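Local coordinates for acetyl-CoA acetyltransferase A (Ascaris suum, PDB 6BJA) that catalyses acetyl transfer between coenzyme A thioesters as a thiolase (acetyl-CoA C-acetyltransferase), at the interface of chains A and B and the interface of chains A and C. Coordinates in Å, arbitrary orientation; residue numbers count along the deposited sequence, not the author numbering. Chains: chain A/B/C, Acetyl-CoA acetyltransferase A.

Contact 1: the interface of chains A and B. Residues chain A 130-132, 144; chain B 130-132, 144.
A:Val132 and B:Phe130 pair across a two-fold axis, as do A:Phe130 and B:Val132, where the short strands 130-132 of the two chains run antiparallel. Backbone atoms define the register. A:Phe130 N donates to B:Val132 O at 2.9 Å. The return bond, from B:Val132 N to A:Phe130 O, is also 2.9 Å. Symmetry repeats both bonds at the other end, so four bonds bracket the central A:Tyr131–B:Tyr131 bridge.

The valines bury more surface than the other residues of this patch. In each, CG1 is anti to the backbone N (chi1 179°), which places CG2 beside that nitrogen and towards the two-fold axis; A:Val132 CG2 meets B:Val132 CG2 at 3.9 Å. Behind this pair lies a second shell: A:Leu144 CD1 packs on A:Val132 CG2 of its own chain at 3.5 Å, while A:Leu144 CD2 comes within 4.3 Å of B:Val132 CG2. Each phenylalanine meets the partner with CB and the near ring edge: A:Phe130 CB is 4.2 Å from B:Val132 CB, and A:Phe130 CD2 is 3.9 Å from B:Val132 O, while the rest of the ring points away from the axis.

On the opposite face of the strand pair the tyrosines point the same way, side by side. They touch along ring edges, A:Tyr131 CD1 lying 3.7 Å from B:Tyr131 CD1, with no face-to-face stacking. Backbone pairing thus fixes the register, and apolar contacts on both faces support it. The site joins the two subunits through a continuous stretch of beta structure, probably as part of the tight dimer typical of thiolases.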
loop_
_atom_site.group_PDB
_atom_site.type_symbol
_atom_site.label_atom_id
_atom_site.label_comp_id
_atom_site.label_asym_id
_atom_site.label_seq_id
_atom_site.Cartn_x
_atom_site.Cartn_y
_atom_site.Cartn_z
ATOM N N PHE A 130 2.902 8.296 -0.693
ATOM C CA PHE A 130 2.472 7.584 -1.875
ATOM C C PHE A 130 0.979 7.355 -1.769
ATOM O O PHE A 130 0.446 7.314 -0.666
ATOM C CB PHE A 130 3.201 6.250 -2.033
ATOM C CG PHE A 130 4.690 6.393 -2.126
ATOM C CD1 PHE A 130 5.296 6.609 -3.344
ATOM C CD2 PHE A 130 5.463 6.315 -1.000
ATOM C CE1 PHE A 130 6.663 6.752 -3.424
ATOM C CE2 PHE A 130 6.831 6.459 -1.083
ATOM C CZ PHE A 130 7.415 6.670 -2.300
ATOM N N TYR A 131 0.325 7.203 -2.916
ATOM C CA TYR A 131 -1.120 7.044 -2.975
ATOM C C TYR A 131 -1.529 5.646 -3.417
ATOM O O TYR A 131 -1.039 5.133 -4.419
ATOM C CB TYR A 131 -1.724 8.053 -3.964
ATOM C CG TYR A 131 -1.359 9.511 -3.748
ATOM C CD1 TYR A 131 -1.306 10.051 -2.472
ATOM C CD2 TYR A 131 -1.124 10.359 -4.830
ATOM C CE1 TYR A 131 -1.018 11.377 -2.277
ATOM C CE2 TYR A 131 -0.833 11.685 -4.647
ATOM C CZ TYR A 131 -0.780 12.192 -3.359
ATOM O OH TYR A 131 -0.503 13.521 -3.149
ATOM N N VAL A 132 -2.445 5.061 -2.656
ATOM C CA VAL A 132 -3.232 3.889 -3.064
ATOM C C VAL A 132 -4.607 4.369 -3.499
ATOM O O VAL A 132 -5.265 5.078 -2.750
ATOM C CB VAL A 132 -3.385 2.897 -1.906
ATOM C CG1 VAL A 132 -4.214 1.694 -2.309
ATOM C CG2 VAL A 132 -2.027 2.441 -1.404
ATOM N N LEU A 144 1.573 2.249 -7.029
ATOM C CA LEU A 144 1.579 3.229 -5.953
ATOM C C LEU A 144 2.117 4.521 -6.528
ATOM O O LEU A 144 3.229 4.556 -7.032
ATOM C CB LEU A 144 2.454 2.771 -4.789
ATOM C CG LEU A 144 1.854 2.549 -3.420
ATOM C CD1 LEU A 144 0.638 1.685 -3.537
ATOM C CD2 LEU A 144 2.905 1.883 -2.554
ATOM N N PHE B 130 -5.776 6.648 -0.395
ATOM C CA PHE B 130 -5.145 6.318 0.863
ATOM C C PHE B 130 -3.671 6.644 0.749
ATOM O O PHE B 130 -3.131 6.649 -0.351
ATOM C CB PHE B 130 -5.335 4.846 1.224
ATOM C CG PHE B 130 -6.773 4.440 1.337
ATOM C CD1 PHE B 130 -7.449 4.586 2.529
ATOM C CD2 PHE B 130 -7.433 3.927 0.254
ATOM C CE1 PHE B 130 -8.774 4.224 2.625
ATOM C CE2 PHE B 130 -8.758 3.566 0.353
ATOM C CZ PHE B 130 -9.412 3.714 1.544
ATOM N N TYR B 131 -3.038 6.907 1.889
ATOM C CA TYR B 131 -1.639 7.302 1.930
ATOM C C TYR B 131 -0.754 6.230 2.552
ATOM O O TYR B 131 -1.048 5.718 3.628
ATOM C CB TYR B 131 -1.477 8.590 2.751
ATOM C CG TYR B 131 -2.348 9.765 2.344
ATOM C CD1 TYR B 131 -2.562 10.063 1.007
ATOM C CD2 TYR B 131 -2.909 10.608 3.303
ATOM C CE1 TYR B 131 -3.314 11.148 0.636
ATOM C CE2 TYR B 131 -3.663 11.694 2.944
ATOM C CZ TYR B 131 -3.864 11.960 1.599
ATOM O OH TYR B 131 -4.607 13.050 1.213
ATOM N N VAL B 132 0.333 5.924 1.856
ATOM C CA VAL B 132 1.485 5.195 2.402
ATOM C C VAL B 132 2.574 6.203 2.729
ATOM O O VAL B 132 2.944 6.993 1.871
ATOM C CB VAL B 132 2.024 4.177 1.391
ATOM C CG1 VAL B 132 3.228 3.434 1.936
ATOM C CG2 VAL B 132 0.945 3.187 0.994
ATOM N N LEU B 144 -2.480 2.469 6.685
ATOM C CA LEU B 144 -2.818 3.217 5.483
ATOM C C LEU B 144 -3.811 4.286 5.887
ATOM O O LEU B 144 -4.870 3.978 6.411
ATOM C CB LEU B 144 -3.432 2.310 4.419
ATOM C CG LEU B 144 -2.755 2.136 3.078
ATOM C CD1 LEU B 144 -1.309 1.807 3.283
ATOM C CD2 LEU B 144 -3.463 1.015 2.343
#

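Contact 2: the interface of chains A and C. Residues chain A 140-144; chain C 140-144.
A:Gln143 reaches over the backbone of chain C while C:Gln143 does the same in return, the two side chains crossing at about a right angle. They bury more surface than any other residue of this patch. From CB the chain leaves with CG anti to the backbone N (chi1 -162°), then bends at chi2 (81°), which folds the amide towards the partner. CG passes at 4.2 Å from C:Val142 O. At CD the amide begins, its plane turned 85° from that of the C:Gln143 amide; A:Gln143 CD lies 4.0 Å from C:Val142 C, so the amide settles on the partner's peptide. The nitrogen, A:Gln143 NE2, sits 3.2 Å from C:Val142 C, almost straight above the peptide plane; this is packing on a peptide face, and no hydrogen bond is evident there. As modelled, the other branch brings OE1 against C:Gln143 OE1, an acceptor facing an acceptor. That pairing is doubtful: turning one amide over would supply a donor, although exact symmetry would then be lost.

Backbone evidence for the pairing is firmer. The loop segments form an antiparallel bridge centred on the two glutamines, flanked by A:Leu144 N donating to C:Val142 O at 2.8 Å and by its symmetry twin. A:Leu144 CB packs beside the same acceptor, 3.4 Å from C:Val142 O. The leucine and valine side chains point the same way across the chains, A:Val142 CG1 lying 4.2 Å from C:Leu144 CD2. This loop-to-loop pairing probably helps two thiolase dimers form the tetramer. At the two-fold axis the leucines meet methyl to methyl, A:Leu144 CD1 standing 3.6 Å from C:Leu144 CD1.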
loop_
_atom_site.group_PDB
_atom_site.type_symbol
_atom_site.label_atom_id
_atom_site.label_comp_id
_atom_site.label_asym_id
_atom_site.label_seq_id
_atom_site.Cartn_x
_atom_site.Cartn_y
_atom_site.Cartn_z
ATOM N N GLY A 140 -4.028 -8.118 -10.694
ATOM C CA GLY A 140 -2.760 -7.678 -11.220
ATOM C C GLY A 140 -2.158 -6.520 -10.453
ATOM O O GLY A 140 -1.042 -6.123 -10.717
ATOM N N GLY A 141 -2.918 -5.972 -9.514
ATOM C CA GLY A 141 -2.417 -4.874 -8.713
ATOM C C GLY A 141 -2.546 -3.516 -9.372
ATOM O O GLY A 141 -3.282 -3.324 -10.344
ATOM N N VAL A 142 -1.834 -2.558 -8.798
ATOM C CA VAL A 142 -1.912 -1.172 -9.207
ATOM C C VAL A 142 -0.607 -0.485 -8.833
ATOM O O VAL A 142 0.108 -0.937 -7.946
ATOM C CB VAL A 142 -3.093 -0.451 -8.534
ATOM C CG1 VAL A 142 -2.870 -0.328 -7.026
ATOM C CG2 VAL A 142 -3.321 0.907 -9.157
ATOM N N GLN A 143 -0.287 0.601 -9.523
ATOM C CA GLN A 143 0.897 1.380 -9.196
ATOM C C GLN A 143 0.632 2.242 -7.974
ATOM O O GLN A 143 -0.436 2.856 -7.862
ATOM C CB GLN A 143 1.291 2.264 -10.380
ATOM C CG GLN A 143 2.711 2.777 -10.321
ATOM C CD GLN A 143 3.719 1.751 -10.810
ATOM O OE1 GLN A 143 3.468 1.037 -11.782
ATOM N NE2 GLN A 143 4.862 1.675 -10.149
ATOM N N LEU A 144 1.573 2.249 -7.029
ATOM C CA LEU A 144 1.579 3.229 -5.953
ATOM C C LEU A 144 2.117 4.521 -6.528
ATOM O O LEU A 144 3.229 4.556 -7.032
ATOM C CB LEU A 144 2.454 2.771 -4.789
ATOM C CG LEU A 144 1.854 2.549 -3.420
ATOM C CD1 LEU A 144 0.638 1.685 -3.537
ATOM C CD2 LEU A 144 2.905 1.883 -2.554
ATOM N N GLY C 140 8.944 7.736 -7.526
ATOM C CA GLY C 140 8.108 7.263 -8.601
ATOM C C GLY C 140 7.190 6.129 -8.196
ATOM O O GLY C 140 6.353 5.711 -8.970
ATOM N N GLY C 141 7.368 5.627 -6.982
ATOM C CA GLY C 141 6.521 4.555 -6.499
ATOM C C GLY C 141 6.950 3.174 -6.950
ATOM O O GLY C 141 8.072 2.952 -7.412
ATOM N N VAL C 142 6.036 2.232 -6.775
ATOM C CA VAL C 142 6.294 0.832 -7.035
ATOM C C VAL C 142 4.970 0.146 -7.341
ATOM O O VAL C 142 3.911 0.624 -6.952
ATOM C CB VAL C 142 6.969 0.150 -5.831
ATOM C CG1 VAL C 142 6.017 0.084 -4.637
ATOM C CG2 VAL C 142 7.465 -1.229 -6.203
ATOM N N GLN C 143 5.029 -0.969 -8.056
ATOM C CA GLN C 143 3.834 -1.748 -8.338
ATOM C C GLN C 143 3.439 -2.558 -7.116
ATOM O O GLN C 143 4.299 -3.156 -6.458
ATOM C CB GLN C 143 4.080 -2.681 -9.524
ATOM C CG GLN C 143 2.817 -3.206 -10.167
ATOM C CD GLN C 143 2.202 -2.211 -11.137
ATOM O OE1 GLN C 143 2.916 -1.533 -11.877
ATOM N NE2 GLN C 143 0.883 -2.122 -11.143
ATOM N N LEU C 144 2.151 -2.538 -6.773
ATOM C CA LEU C 144 1.594 -3.476 -5.808
ATOM C C LEU C 144 1.405 -4.795 -6.525
ATOM O O LEU C 144 0.697 -4.861 -7.518
ATOM C CB LEU C 144 0.257 -2.982 -5.262
ATOM C CG LEU C 144 0.090 -2.700 -3.786
ATOM C CD1 LEU C 144 1.209 -1.828 -3.309
ATOM C CD2 LEU C 144 -1.247 -2.012 -3.593
#

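The C-alpha centres of contact 1 and contact 2 lie about 10 Å apart, and A:Leu144 belongs to both. One short stretch of sequence, strand 130-132 and the loop leading to residue 144, therefore serves two different two-fold interfaces, linking chain A to B and to C. Through that shared leucine, packing in contact 1 could be coupled to that in contact 2, consistent with a tetramer built around these loops. A:His355 lies about 22 Å and 25 Å from the two centres, respectively, and A:Cys383 about 27 Å and 30 Å, so both contacts probably act on assembly rather than directly on chemistry.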